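Local atomic coordinates of type IV pilus biogenesis factor PilY1 (Pseudomonas aeruginosa, PDB entry 3HX6), a protein that primes type IV pilus assembly and takes part in twitching motility and adhesion to host cells, represented here by its calcium-binding C-terminal domain. Residues L159-K164 against Y193-P198; L397-D402 against I412-Q417. The protein carries 3 engineered substitutions. One frame throughout, in Å; residues are numbered along the deposited sequence.

Contact 1: L159-K164 against Y193-P198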
loop_
_atom_site.group_PDB
_atom_site.type_symbol
_atom_site.label_atom_id
_atom_site.label_comp_id
_atom_site.label_asym_id
_atom_site.label_seq_id
_atom_site.Cartn_x
_atom_site.Cartn_y
_atom_site.Cartn_z
ATOM N N LEU A 159 -28.112 12.381 14.003
ATOM C CA LEU A 159 -28.741 13.672 13.750
ATOM C C LEU A 159 -27.823 14.830 14.136
ATOM O O LEU A 159 -28.169 15.999 13.945
ATOM C CB LEU A 159 -30.056 13.775 14.526
ATOM C CG LEU A 159 -31.041 12.621 14.315
ATOM C CD1 LEU A 159 -32.374 12.951 14.976
ATOM C CD2 LEU A 159 -31.239 12.382 12.822
ATOM N N ARG A 160 -26.654 14.500 14.683
ATOM C CA ARG A 160 -25.686 15.513 15.088
ATOM C C ARG A 160 -26.324 16.465 16.104
ATOM O O ARG A 160 -26.922 16.020 17.083
ATOM C CB ARG A 160 -25.220 16.293 13.856
ATOM C CG ARG A 160 -24.642 15.427 12.741
ATOM C CD ARG A 160 -23.146 15.263 12.899
ATOM N NE ARG A 160 -22.759 14.092 13.667
ATOM C CZ ARG A 160 -21.591 13.970 14.290
ATOM N NH1 ARG A 160 -20.700 14.955 14.244
ATOM N NH2 ARG A 160 -21.303 12.853 14.943
ATOM N N ALA A 161 -26.208 17.770 15.864
ATOM C CA ALA A 161 -26.783 18.765 16.770
ATOM C C ALA A 161 -28.257 19.018 16.466
ATOM O O ALA A 161 -28.950 19.689 17.232
ATOM C CB ALA A 161 -26.001 20.071 16.678
ATOM N N GLY A 162 -28.734 18.465 15.355
ATOM C CA GLY A 162 -30.116 18.663 14.958
ATOM C C GLY A 162 -31.146 17.957 15.816
ATOM O O GLY A 162 -32.280 18.422 15.944
ATOM N N GLY A 163 -30.759 16.829 16.399
ATOM C CA GLY A 163 -31.673 16.078 17.241
ATOM C C GLY A 163 -30.959 14.918 17.904
ATOM O O GLY A 163 -29.772 14.702 17.663
ATOM N N LYS A 164 -31.672 14.178 18.746
ATOM C CA LYS A 164 -31.088 13.038 19.435
ATOM C C LYS A 164 -31.509 11.776 18.698
ATOM O O LYS A 164 -32.596 11.240 18.917
ATOM C CB LYS A 164 -31.570 13.002 20.885
ATOM C CG LYS A 164 -31.223 14.267 21.662
ATOM C CD LYS A 164 -31.914 14.301 23.017
ATOM C CE LYS A 164 -31.546 15.561 23.781
ATOM N NZ LYS A 164 -32.272 15.657 25.080
ATOM N N TYR A 193 -27.349 13.986 21.954
ATOM C CA TYR A 193 -26.855 14.384 20.646
ATOM C C TYR A 193 -25.680 13.458 20.370
ATOM O O TYR A 193 -24.665 13.476 21.071
ATOM C CB TYR A 193 -26.438 15.850 20.667
ATOM C CG TYR A 193 -27.624 16.745 20.911
ATOM C CD1 TYR A 193 -28.613 16.894 19.939
ATOM C CD2 TYR A 193 -27.810 17.367 22.143
ATOM C CE1 TYR A 193 -29.757 17.633 20.189
ATOM C CE2 TYR A 193 -28.953 18.108 22.406
ATOM C CZ TYR A 193 -29.921 18.234 21.424
ATOM O OH TYR A 193 -31.058 18.954 21.683
ATOM N N SER A 194 -25.837 12.641 19.339
ATOM C CA SER A 194 -24.845 11.646 19.004
ATOM C C SER A 194 -23.580 12.066 18.286
ATOM O O SER A 194 -23.295 11.622 17.174
ATOM C CB SER A 194 -25.536 10.516 18.257
ATOM O OG SER A 194 -26.520 9.937 19.102
ATOM N N PHE A 195 -22.807 12.917 18.945
ATOM C CA PHE A 195 -21.537 13.358 18.403
ATOM C C PHE A 195 -20.515 12.221 18.482
ATOM O O PHE A 195 -19.593 12.154 17.673
ATOM C CB PHE A 195 -21.031 14.566 19.192
ATOM C CG PHE A 195 -21.805 15.821 18.928
ATOM C CD1 PHE A 195 -21.490 16.627 17.836
ATOM C CD2 PHE A 195 -22.852 16.198 19.759
ATOM C CE1 PHE A 195 -22.205 17.789 17.579
ATOM C CE2 PHE A 195 -23.576 17.362 19.508
ATOM C CZ PHE A 195 -23.250 18.157 18.417
ATOM N N PRO A 196 -20.663 11.309 19.464
ATOM C CA PRO A 196 -19.693 10.216 19.553
ATOM C C PRO A 196 -19.629 9.394 18.274
ATOM O O PRO A 196 -20.638 9.198 17.609
ATOM C CB PRO A 196 -20.212 9.386 20.727
ATOM C CG PRO A 196 -20.867 10.408 21.598
ATOM C CD PRO A 196 -21.621 11.237 20.582
ATOM N N LYS A 197 -18.436 8.928 17.935
ATOM C CA LYS A 197 -18.251 8.097 16.757
ATOM C C LYS A 197 -18.459 6.651 17.186
ATOM O O LYS A 197 -17.756 6.137 18.057
ATOM C CB LYS A 197 -16.841 8.258 16.194
ATOM C CG LYS A 197 -16.566 9.620 15.586
ATOM C CD LYS A 197 -15.260 9.610 14.801
ATOM C CE LYS A 197 -15.038 10.940 14.101
ATOM N NZ LYS A 197 -13.997 10.837 13.035
ATOM N N PRO A 198 -19.434 5.971 16.582
ATOM C CA PRO A 198 -19.670 4.583 16.966
ATOM C C PRO A 198 -18.656 3.626 16.365
ATOM O O PRO A 198 -17.971 3.950 15.388
ATOM C CB PRO A 198 -21.080 4.324 16.443
ATOM C CG PRO A 198 -21.101 5.133 15.183
ATOM C CD PRO A 198 -20.429 6.429 15.595
HETATM O O HOH W 1 -18.286 13.788 16.138
HETATM O O HOH W 2 -19.243 11.247 14.834
HETATM O O HOH W 3 -21.590 10.279 15.534
HETATM O O HOH W 4 -27.592 13.312 17.320
#

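Contact 2: L397-D402 against I412-Q417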
loop_
_atom_site.group_PDB
_atom_site.type_symbol
_atom_site.label_atom_id
_atom_site.label_comp_id
_atom_site.label_asym_id
_atom_site.label_seq_id
_atom_site.Cartn_x
_atom_site.Cartn_y
_atom_site.Cartn_z
ATOM N N LEU A 397 5.420 20.196 26.109
ATOM C CA LEU A 397 5.726 20.640 24.762
ATOM C C LEU A 397 6.645 21.799 25.117
ATOM O O LEU A 397 6.204 22.803 25.674
ATOM C CB LEU A 397 4.462 21.107 24.049
ATOM C CG LEU A 397 3.549 19.933 23.681
ATOM C CD1 LEU A 397 2.342 20.435 22.907
ATOM C CD2 LEU A 397 4.342 18.924 22.845
ATOM N N ASP A 398 7.929 21.636 24.825
ATOM C CA ASP A 398 8.924 22.626 25.202
ATOM C C ASP A 398 9.338 23.672 24.199
ATOM O O ASP A 398 9.985 24.649 24.567
ATOM C CB ASP A 398 10.179 21.912 25.697
ATOM C CG ASP A 398 9.897 21.011 26.870
ATOM O OD1 ASP A 398 8.940 21.307 27.616
ATOM O OD2 ASP A 398 10.625 20.018 27.053
ATOM N N LEU A 399 8.973 23.490 22.940
ATOM C CA LEU A 399 9.391 24.453 21.948
ATOM C C LEU A 399 8.555 24.434 20.681
ATOM O O LEU A 399 8.172 23.375 20.186
ATOM C CB LEU A 399 10.864 24.187 21.606
ATOM C CG LEU A 399 11.665 25.070 20.645
ATOM C CD1 LEU A 399 11.196 24.882 19.215
ATOM C CD2 LEU A 399 11.540 26.519 21.085
ATOM N N GLN A 400 8.247 25.627 20.191
ATOM C CA GLN A 400 7.534 25.779 18.940
ATOM C C GLN A 400 8.459 26.652 18.122
ATOM O O GLN A 400 8.947 27.667 18.611
ATOM C CB GLN A 400 6.199 26.495 19.099
ATOM C CG GLN A 400 5.524 26.704 17.745
ATOM C CD GLN A 400 4.130 27.273 17.857
ATOM O OE1 GLN A 400 3.292 26.741 18.580
ATOM N NE2 GLN A 400 3.870 28.351 17.127
ATOM N N ALA A 401 8.718 26.252 16.890
ATOM C CA ALA A 401 9.594 27.039 16.047
ATOM C C ALA A 401 9.283 26.805 14.589
ATOM O O ALA A 401 8.596 25.846 14.225
ATOM C CB ALA A 401 11.049 26.686 16.330
ATOM N N ASP A 402 9.778 27.715 13.766
ATOM C CA ASP A 402 9.618 27.640 12.329
ATOM C C ASP A 402 10.973 27.168 11.835
ATOM O O ASP A 402 12.011 27.712 12.221
ATOM C CB ASP A 402 9.292 29.019 11.761
ATOM C CG ASP A 402 7.824 29.369 11.891
ATOM O OD1 ASP A 402 7.187 28.935 12.873
ATOM O OD2 ASP A 402 7.304 30.085 11.011
ATOM N N ILE A 412 6.930 23.691 13.785
ATOM C CA ILE A 412 6.936 22.455 14.540
ATOM C C ILE A 412 6.991 22.667 16.037
ATOM O O ILE A 412 7.174 23.784 16.529
ATOM C CB ILE A 412 8.135 21.578 14.114
ATOM C CG1 ILE A 412 9.454 22.327 14.323
ATOM C CG2 ILE A 412 8.027 21.236 12.633
ATOM C CD1 ILE A 412 9.926 22.415 15.752
ATOM N N ARG A 413 6.817 21.573 16.761
ATOM C CA ARG A 413 6.891 21.604 18.204
ATOM C C ARG A 413 7.739 20.427 18.641
ATOM O O ARG A 413 7.740 19.376 17.995
ATOM C CB ARG A 413 5.496 21.523 18.821
ATOM C CG ARG A 413 4.742 22.837 18.762
ATOM C CD ARG A 413 3.353 22.746 19.382
ATOM N NE ARG A 413 2.669 24.035 19.317
ATOM C CZ ARG A 413 1.399 24.223 19.656
ATOM N NH1 ARG A 413 0.670 23.199 20.082
ATOM N NH2 ARG A 413 0.862 25.433 19.576
ATOM N N ILE A 414 8.494 20.624 19.713
ATOM C CA ILE A 414 9.339 19.571 20.255
ATOM C C ILE A 414 8.831 19.250 21.646
ATOM O O ILE A 414 8.527 20.146 22.432
ATOM C CB ILE A 414 10.826 20.006 20.340
ATOM C CG1 ILE A 414 11.411 20.120 18.929
ATOM C CG2 ILE A 414 11.633 19.002 21.157
ATOM C CD1 ILE A 414 11.564 21.548 18.477
ATOM N N ALA A 415 8.728 17.961 21.936
ATOM C CA ALA A 415 8.247 17.508 23.228
ATOM C C ALA A 415 9.413 16.991 24.051
ATOM O O ALA A 415 10.457 16.636 23.507
ATOM C CB ALA A 415 7.215 16.396 23.035
ATOM N N SER A 416 9.220 16.951 25.364
ATOM C CA SER A 416 10.226 16.441 26.286
ATOM C C SER A 416 10.316 14.937 26.063
ATOM O O SER A 416 9.502 14.359 25.328
ATOM C CB SER A 416 9.806 16.718 27.731
ATOM O OG SER A 416 8.522 16.171 28.003
ATOM N N GLN A 417 11.293 14.302 26.702
ATOM C CA GLN A 417 11.486 12.866 26.558
ATOM C C GLN A 417 11.832 12.245 27.909
ATOM O O GLN A 417 12.841 11.564 28.059
ATOM C CB GLN A 417 12.605 12.599 25.548
ATOM C CG GLN A 417 12.807 11.140 25.178
ATOM C CD GLN A 417 13.839 10.976 24.078
ATOM O OE1 GLN A 417 13.518 10.585 22.955
ATOM N NE2 GLN A 417 15.081 11.285 24.392
#

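Contact 1: L159-K164 against Y193-P198
Lys164 lays its aliphatic chain over one face of the Tyr193 ring: Lys164 CG stands 4.1 Å from the ring centroid and 15° off the normal, a CH-pi contact. Extended beyond CG, the chain crosses the ring, with Lys164 CE 3.9 Å from Tyr193 CE2, and carries NZ on to a hydrogen bond with Ser217 O. Backbone meets the ring elsewhere, Arg160 O lying near its plane at the edge, 3.4 Å from Tyr193 CD1. On the outer side of the contact, Ala161 CB touches Phe195 CZ at 3.8 Å, again carbon directly on carbon.

Around Arg160 the joining is looser and largely through water, although the residue is buried. Its side chain starts away from the 193-198 segment, but bends at chi2 (-91°) and again at chi3 turn the guanidinium back, placing Phe195 CD1 over one face. Arg160 NH2 donates to Phe195 O at 3.3 Å, a bent bond (138°) that arrives above the carbonyl plane. One water accepts from Arg160 NH1 and donates to Phe195 O, while NH1 also reaches Val136 O. Beside the Tyr193 packing, a separate water bridges Gly163 O and Ser194 N.

Arg160 and Ala161 occupy the corners of a type II' beta turn, and Ser194 centres an inverse gamma turn. The hairpin turn of one four-stranded antiparallel sheet thus packs on the loop leading into the next, an arrangement consistent with successive blades of a beta-propeller.

Contact 2: L397-D402 against I412-Q417
The Arg413 guanidinium meets the Gln400 amide edge-on, with OE1 lying in the guanidinium plane. Gripped side-on, this one oxygen, Gln400 OE1, accepts from both Arg413 NE and Arg413 NH2, each at 2.9 Å; the amide and guanidinium planes are 25° apart. NH2 comes in nearly along the C=O axis of the amide, whereas NE is tilted from the carbonyl plane. Trp479 adds a cation-pi interaction, and Leu397 CD1 approaches the group obliquely. NH1 points elsewhere, to a salt bridge with Glu447 and a hydrogen bond with Tyr481 OH, so each of the three nitrogens has a partner and the group's rotation is fixed. Gln400 swings CG trans to the backbone nitrogen (chi1 177°), and its extended chain reaches across to Arg413, with which it forms a non-hydrogen-bonded backbone pair.

Such pairing belongs to the antiparallel beta hairpin of strands 392-405 and 408-415, here interrupted by a classic bulge: Asp398 and Leu399 together sit across from Ile414. Asp398 N donates to Ile414 O at 2.9 Å, while Leu399 N makes a weak bond to the same oxygen at 3.4 Å. Beyond the bulge, Ala401 and Ile412 exchange a pair of backbone bonds.

On the face opposite Arg413, Leu399 and Ile414 run side by side, and Leu399 CD1 is only 3.4 Å from Ile414 CD1, a tight pair of methyls; the unstaggered chi2 of Ile414, 104°, is consistent with strain there. Tyr510 packs on both residues. On the Arg413 face, Leu397 CD2 rests against Ala415 CB at 3.8 Å.

How the contacts relate
Followed from the N terminus, the chain first closes contact 1: 159-164 meets 193-198 after a loop that contains strands 165-170 and 178-184. Two further four-stranded antiparallel sheets follow, and the calcium ion is held by Asp258, Asn260, Asp262, Val264 and Asp266, in the loop between strands 251-257 and 267-272 of the second. Contact 2 opens only afterwards and closes a much shorter loop, the end of one hairpin. The two are therefore in series, neither enclosing nor crossing the other, with centres about 35 Å apart. Their reach differs too: contact 1 joins consecutive sheets through loops, whereas contact 2 pairs neighbouring strands within a mixed sheet, between strands 433-437 and 521-524.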